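Local coordinates for protein methanogen homoaconitase small subunit (Methanocaldococcus jannaschii, PDB 2PKP) that forms, with a large partner subunit, a hydro-lyase that reversibly dehydrates homocitrate to cis-homoaconitate and hydrates this to homoisocitrate, at residues A[17-22]-A[59-64]; A[100-105]-A[145-150]; A[123-128]-A[134-139]. All coordinates share one frame; numbering follows the deposited sequence.

Interaction 1 (A[17-22]-A[59-64]). With ZN (zinc ion), chain B.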
# COMPACT_ATOMS: atom_id res chain seq x y z
N ASP A 17 9.61 -14.88 17.60
CA ASP A 17 8.58 -15.72 18.20
C ASP A 17 7.40 -14.90 18.70
O ASP A 17 6.26 -15.37 18.71
CB ASP A 17 9.16 -16.56 19.34
CG ASP A 17 9.98 -17.72 18.84
OD1 ASP A 17 9.43 -18.55 18.08
OD2 ASP A 17 11.17 -17.80 19.20
N ALA A 18 7.69 -13.68 19.13
CA ALA A 18 6.64 -12.78 19.60
C ALA A 18 5.88 -12.31 18.37
O ALA A 18 4.66 -12.17 18.39
CB ALA A 18 7.26 -11.59 20.33
N ILE A 19 6.62 -12.07 17.29
CA ILE A 19 6.03 -11.61 16.04
C ILE A 19 5.16 -12.68 15.39
O ILE A 19 4.06 -12.39 14.91
CB ILE A 19 7.15 -11.16 15.05
CG1 ILE A 19 7.88 -9.95 15.63
CG2 ILE A 19 6.56 -10.84 13.68
CD1 ILE A 19 9.11 -9.54 14.83
N ILE A 20 5.66 -13.90 15.36
CA ILE A 20 4.92 -15.02 14.77
C ILE A 20 5.37 -16.31 15.45
O ILE A 20 6.33 -16.95 15.02
CB ILE A 20 5.15 -15.10 13.23
CG1 ILE A 20 4.36 -16.27 12.64
CG2 ILE A 20 6.63 -15.22 12.92
CD1 ILE A 20 2.86 -16.11 12.70
N PRO A 21 4.68 -16.70 16.53
CA PRO A 21 4.98 -17.92 17.29
C PRO A 21 5.32 -19.13 16.43
O PRO A 21 4.65 -19.41 15.44
CB PRO A 21 3.72 -18.12 18.12
CG PRO A 21 3.35 -16.70 18.43
CD PRO A 21 3.51 -16.01 17.09
N GLY A 22 6.36 -19.85 16.84
CA GLY A 22 6.81 -21.03 16.12
C GLY A 22 5.75 -22.02 15.65
O GLY A 22 5.82 -22.49 14.52
N GLU A 59 14.25 -1.17 20.97
CA GLU A 59 15.52 -1.70 20.47
C GLU A 59 15.43 -3.14 20.00
O GLU A 59 14.59 -3.92 20.45
CB GLU A 59 16.59 -1.61 21.57
CG GLU A 59 16.85 -0.22 22.08
CD GLU A 59 17.76 0.57 21.16
OE1 GLU A 59 17.85 0.23 19.96
OE2 GLU A 59 18.38 1.55 21.63
N ASN A 60 16.30 -3.47 19.05
CA ASN A 60 16.43 -4.83 18.55
C ASN A 60 15.15 -5.53 18.08
O ASN A 60 14.93 -6.70 18.40
CB ASN A 60 17.14 -5.65 19.63
CG ASN A 60 17.67 -6.97 19.13
OD1 ASN A 60 18.16 -7.07 18.00
ND2 ASN A 60 17.58 -7.99 19.97
N PHE A 61 14.33 -4.84 17.31
CA PHE A 61 13.09 -5.43 16.81
C PHE A 61 13.41 -6.56 15.82
O PHE A 61 14.32 -6.44 14.99
CB PHE A 61 12.24 -4.37 16.10
CG PHE A 61 10.90 -4.89 15.63
CD1 PHE A 61 9.82 -4.95 16.50
CD2 PHE A 61 10.73 -5.32 14.32
CE1 PHE A 61 8.58 -5.43 16.08
CE2 PHE A 61 9.50 -5.81 13.88
CZ PHE A 61 8.42 -5.86 14.77
N GLY A 62 12.65 -7.65 15.90
CA GLY A 62 12.87 -8.77 15.01
C GLY A 62 13.98 -9.70 15.47
O GLY A 62 14.44 -10.56 14.73
N CYS A 63 14.41 -9.51 16.71
CA CYS A 63 15.47 -10.31 17.30
C CYS A 63 15.26 -11.81 17.17
O CYS A 63 14.13 -12.30 17.15
CB CYS A 63 15.61 -9.98 18.79
SG CYS A 63 16.79 -11.06 19.64
N GLY A 64 16.38 -12.53 17.08
CA GLY A 64 16.32 -13.97 16.99
C GLY A 64 16.45 -14.59 15.62
O GLY A 64 17.14 -14.09 14.73
ZN ZN B . 16.30 -10.88 21.75
O HOH W 1 14.94 -12.28 22.02
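Ile19 and Gly62 mark the closest approach of the two backbones, with CA atoms 7.5 Å apart, so side-chain carbon must bridge the gap. Ile19 lies on the last turn of helix 16-19, and Ile20 is the first residue to depart from helical backbone angles. Opposite it, Asn60 to Cys63 make a type II beta turn, closed by a weak bond from Cys63 N to Asn60 O at 3.3 Å. Gly62 occupies the third position of the turn with phi 83°, a conformation in which any CB would collide with the carbonyl oxygen of Phe61, so the backbone alone favours glycine.

Ile19 does the reaching. Its CG1 branch stands anti to the carbonyl carbon (chi1 -65°) and continues extended, carrying CD1 to the turn. That one methyl touches two surfaces: Ile19 CD1 lies 3.7 Å from Phe61 CZ, approaching the ring obliquely, and 3.8 Å from Gly62 CA, where the bare backbone accepts it. Phe61 in turn packs edge-to-face with Phe91 and rests on Ile74 of helix 68-75, while Ile19 also leans on Ala70 of that helix, so the methyl is part of a larger apolar cluster.

Cys63, the last residue of the turn, points its sulfur elsewhere: SG binds the zinc ion at 2.2 Å, and a water lies 2.0 Å from the metal. Asp13 OD1 is a further ligand, and Asn60 ND2 hydrogen-bonds to this same oxygen as a second-shell partner. The loop after strand 54-57 thus carries a turn with a buried hydrophobic footing and a zinc site to which Cys63 and Asp13 contribute.

Interaction 2 (A[100-105]-A[145-150]); sequences LIPIIA and EILAAG
Leu147 meets Leu100, Ile101 and Pro102 through its two methyls, spread by a simple pair of torsions. CG stands anti to the carbonyl carbon, beside the backbone N (chi1 -77°), and CD1 continues extended from CA (chi2 178°), which directs Leu147 CD1 at Pro102 and Leu147 CD2 at the Leu100 carbonyl. One prong, Leu147 CD2, comes to 3.6 Å from Leu100 O, a van der Waals contact with a backbone carbonyl, and lies 4.2 Å from Ile101 CG1. The other prong, Leu147 CD1, meets the proline ring at Pro102 CD, also at 4.2 Å. All four residues are buried, and the contact is wholly apolar packing plus that carbonyl.

The helix bearing Leu147 stops soon afterwards. Gly150, at phi 89°, ends it in a Schellman motif, and Gly150 N donates to Leu147 O at 2.7 Å, so the residue that enters the core also takes part in closing the helix.

Leu147 and Pro102 both touch Ile96 of helix 89-98. This helix connects the adjacent parallel strands 81-84 and 101-104, a beta-alpha-beta crossover, and Leu147 is the residue of 145-150 that reaches the strand, beside the point where the crossover enters its second strand.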
# COMPACT_ATOMS: atom_id res chain seq x y z
N LEU A 100 9.14 -4.75 2.98
CA LEU A 100 8.70 -4.16 4.24
C LEU A 100 9.76 -3.14 4.63
O LEU A 100 10.93 -3.48 4.77
CB LEU A 100 8.58 -5.25 5.32
CG LEU A 100 8.15 -4.82 6.73
CD1 LEU A 100 6.78 -4.15 6.67
CD2 LEU A 100 8.12 -6.04 7.64
N ILE A 101 9.35 -1.89 4.82
CA ILE A 101 10.30 -0.82 5.14
C ILE A 101 10.69 -0.65 6.61
O ILE A 101 9.87 -0.31 7.46
CB ILE A 101 9.77 0.54 4.64
CG1 ILE A 101 9.45 0.45 3.15
CG2 ILE A 101 10.82 1.63 4.88
CD1 ILE A 101 8.61 1.61 2.62
N PRO A 102 11.97 -0.88 6.92
CA PRO A 102 12.45 -0.73 8.29
C PRO A 102 12.92 0.72 8.45
O PRO A 102 13.81 1.17 7.72
CB PRO A 102 13.61 -1.71 8.38
CG PRO A 102 13.63 -2.43 7.02
CD PRO A 102 13.02 -1.45 6.08
N ILE A 103 12.33 1.43 9.39
CA ILE A 103 12.69 2.82 9.64
C ILE A 103 13.27 2.97 11.05
O ILE A 103 12.70 2.46 12.01
CB ILE A 103 11.44 3.71 9.48
CG1 ILE A 103 11.00 3.69 8.01
CG2 ILE A 103 11.74 5.13 9.96
CD1 ILE A 103 9.64 4.26 7.78
N ILE A 104 14.41 3.65 11.15
CA ILE A 104 15.06 3.87 12.45
C ILE A 104 14.73 5.26 12.99
O ILE A 104 14.82 6.25 12.26
CB ILE A 104 16.59 3.73 12.33
CG1 ILE A 104 16.94 2.29 11.97
CG2 ILE A 104 17.28 4.14 13.65
CD1 ILE A 104 18.43 2.05 11.76
N ALA A 105 14.33 5.33 14.26
CA ALA A 105 13.99 6.60 14.90
C ALA A 105 13.90 6.43 16.41
O ALA A 105 13.87 5.30 16.92
CB ALA A 105 12.65 7.12 14.37
N GLU A 145 16.88 0.44 -3.28
CA GLU A 145 16.45 0.03 -4.62
C GLU A 145 15.55 -1.20 -4.56
O GLU A 145 14.50 -1.25 -5.19
CB GLU A 145 17.67 -0.27 -5.50
CG GLU A 145 18.60 0.91 -5.71
CD GLU A 145 19.73 0.61 -6.68
OE1 GLU A 145 20.48 -0.36 -6.44
OE2 GLU A 145 19.88 1.35 -7.67
N ILE A 146 15.97 -2.20 -3.78
CA ILE A 146 15.19 -3.42 -3.63
C ILE A 146 13.82 -3.06 -3.06
O ILE A 146 12.79 -3.54 -3.55
CB ILE A 146 15.90 -4.42 -2.69
CG1 ILE A 146 17.19 -4.91 -3.36
CG2 ILE A 146 14.98 -5.58 -2.36
CD1 ILE A 146 18.08 -5.77 -2.48
N LEU A 147 13.80 -2.19 -2.05
CA LEU A 147 12.54 -1.76 -1.45
C LEU A 147 11.67 -1.06 -2.48
O LEU A 147 10.48 -1.33 -2.58
CB LEU A 147 12.80 -0.79 -0.28
CG LEU A 147 13.27 -1.38 1.05
CD1 LEU A 147 13.50 -0.25 2.04
CD2 LEU A 147 12.22 -2.36 1.59
N ALA A 148 12.28 -0.15 -3.23
CA ALA A 148 11.56 0.60 -4.26
C ALA A 148 10.88 -0.35 -5.24
O ALA A 148 9.78 -0.08 -5.73
CB ALA A 148 12.52 1.52 -5.00
N ALA A 149 11.52 -1.48 -5.53
CA ALA A 149 10.96 -2.45 -6.45
C ALA A 149 9.91 -3.31 -5.75
O ALA A 149 9.21 -4.09 -6.40
CB ALA A 149 12.06 -3.33 -7.04
N GLY A 150 9.82 -3.19 -4.43
CA GLY A 150 8.85 -3.96 -3.67
C GLY A 150 9.35 -5.31 -3.19
O GLY A 150 8.55 -6.16 -2.78

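Interaction 3 (A[123-128]-A[134-139]); sequences EEIVIT and IKCETP
Ile125 and Ile134 form an antiparallel hydrogen-bonded pair. Ile125 N donates to Ile134 O at 2.8 Å, nearly in line with the C=O bond, and Ile134 N returns the bond to Ile125 O at 2.9 Å. Beyond the Glu124-Lys135 pair, Cys136 N continues the pairing by donating to Glu123 O from above the carbonyl plane.

On the face carrying these two isoleucines the surfaces interlock. Ile134 CG1 sits between its backbone N and carbonyl carbon (chi1 65°), which lays it against Ile125 CB at 3.9 Å and turns Ile134 CG2 toward the looser neighbour Ile127, whose CD1 is 4.4 Å away. On the other flank Ile125 CD1 rests 3.8 Å from Cys136 CB. Cys136 is the next bump: its sulfur tucks over the Glu123-Glu124 peptide, with SG 3.4 Å from Glu123 C. Glu124 and Lys135 project from the reverse face.

Past the strand ends, the Glu123 side chain extends obliquely across Thr138. Glu123 OE2 accepts from Thr138 N at 3.1 Å through its anti lone pair, almost straight (N-H...O angle 173°). Thr138 OG1 donates to Glu123 OE2 as well, at 2.9 Å from above the carboxylate plane, while Lys140 adds a salt bridge. Three donors on one oxygen pin the carboxylate. A glutamine here would probably weaken this grip, leaving Lys140 without its opposite charge.

Glu123 owes its place to a positive phi of 60°. With Glu124 it forms a G1 beta bulge against strand 115-119, at the entry to the beta hairpin of strands 124-127 and 132-135, the latter closing one edge of the chain's mixed sheet.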
# COMPACT_ATOMS: atom_id res chain seq x y z
N GLU A 123 12.54 12.09 5.21
CA GLU A 123 13.08 11.30 6.31
C GLU A 123 12.67 11.90 7.66
O GLU A 123 13.50 12.19 8.52
CB GLU A 123 14.60 11.19 6.21
CG GLU A 123 15.04 10.28 5.10
CD GLU A 123 16.51 9.97 5.16
OE1 GLU A 123 17.31 10.90 4.92
OE2 GLU A 123 16.86 8.81 5.46
N GLU A 124 11.37 12.10 7.80
CA GLU A 124 10.79 12.64 9.01
C GLU A 124 9.53 11.87 9.28
O GLU A 124 8.93 11.30 8.36
CB GLU A 124 10.40 14.11 8.83
CG GLU A 124 11.48 15.01 8.33
CD GLU A 124 11.00 16.45 8.26
OE1 GLU A 124 9.93 16.68 7.65
OE2 GLU A 124 11.69 17.33 8.81
N ILE A 125 9.12 11.85 10.53
CA ILE A 125 7.90 11.18 10.93
C ILE A 125 7.10 12.24 11.65
O ILE A 125 7.53 12.76 12.67
CB ILE A 125 8.16 10.04 11.92
CG1 ILE A 125 8.98 8.94 11.24
CG2 ILE A 125 6.83 9.51 12.44
CD1 ILE A 125 9.51 7.89 12.20
N VAL A 126 5.95 12.59 11.09
CA VAL A 126 5.09 13.58 11.72
C VAL A 126 4.11 12.83 12.61
O VAL A 126 3.41 11.92 12.15
CB VAL A 126 4.28 14.40 10.67
CG1 VAL A 126 3.46 15.47 11.36
CG2 VAL A 126 5.23 15.02 9.66
N ILE A 127 4.08 13.18 13.89
CA ILE A 127 3.16 12.58 14.85
C ILE A 127 2.06 13.62 14.92
O ILE A 127 2.06 14.50 15.79
CB ILE A 127 3.84 12.39 16.22
CG1 ILE A 127 5.20 11.70 16.02
CG2 ILE A 127 2.96 11.56 17.14
CD1 ILE A 127 6.01 11.54 17.28
N THR A 128 1.15 13.53 13.96
CA THR A 128 0.06 14.48 13.79
C THR A 128 -0.75 14.85 15.02
O THR A 128 -1.02 16.03 15.23
CB THR A 128 -0.91 14.01 12.68
OG1 THR A 128 -1.58 12.82 13.09
CG2 THR A 128 -0.13 13.73 11.39
N ILE A 134 9.69 14.11 14.14
CA ILE A 134 11.01 13.63 14.53
C ILE A 134 11.75 13.12 13.30
O ILE A 134 11.13 12.72 12.31
CB ILE A 134 10.92 12.48 15.57
CG1 ILE A 134 10.25 11.25 14.96
CG2 ILE A 134 10.13 12.95 16.80
CD1 ILE A 134 10.10 10.08 15.94
N LYS A 135 13.07 13.16 13.35
CA LYS A 135 13.86 12.67 12.24
C LYS A 135 13.91 11.15 12.29
O LYS A 135 13.76 10.55 13.36
CB LYS A 135 15.30 13.21 12.30
CG LYS A 135 15.41 14.70 12.01
CD LYS A 135 16.86 15.13 11.93
CE LYS A 135 16.98 16.60 11.58
NZ LYS A 135 18.41 17.03 11.64
N CYS A 136 14.12 10.53 11.13
CA CYS A 136 14.24 9.09 11.05
C CYS A 136 15.29 8.80 9.98
O CYS A 136 15.72 9.69 9.25
CB CYS A 136 12.91 8.42 10.67
SG CYS A 136 12.27 8.79 9.00
N GLU A 137 15.71 7.55 9.92
CA GLU A 137 16.68 7.13 8.94
C GLU A 137 16.06 6.01 8.14
O GLU A 137 15.64 4.99 8.70
CB GLU A 137 17.97 6.65 9.62
CG GLU A 137 18.90 5.90 8.68
CD GLU A 137 20.28 5.68 9.28
OE1 GLU A 137 20.36 5.27 10.45
OE2 GLU A 137 21.28 5.92 8.56
N THR A 138 15.97 6.21 6.83
CA THR A 138 15.39 5.22 5.94
C THR A 138 16.51 4.46 5.25
O THR A 138 17.67 4.88 5.26
CB THR A 138 14.52 5.90 4.88
OG1 THR A 138 15.35 6.74 4.06
CG2 THR A 138 13.44 6.75 5.53
N PRO A 139 16.19 3.31 4.63
CA PRO A 139 17.20 2.52 3.93
C PRO A 139 17.81 3.29 2.75
O PRO A 139 17.14 4.11 2.12
CB PRO A 139 16.43 1.28 3.49
CG PRO A 139 15.34 1.16 4.51
CD PRO A 139 14.90 2.60 4.66

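Interactions 2 and 3 form one continuous body, with centres about 13 Å apart. Ile104 O and Glu137 N, 2.8 Å apart, probably share a hydrogen bond joining the segment after the hairpin to strand 101-104, and Leu147 CD1 packs 3.4 Å from Pro139 CG. Interaction 3 is nested within the loop that interaction 2 closes. Interaction 1 comes earlier in the chain and stands apart: its centre is about 19 Å from that of interaction 2, on the opposite side of the chain's centre, and about 23 Å from that of interaction 3. It alone carries a zinc ligand, Cys63; the other two are structural packing of the sheet and its flanking helix.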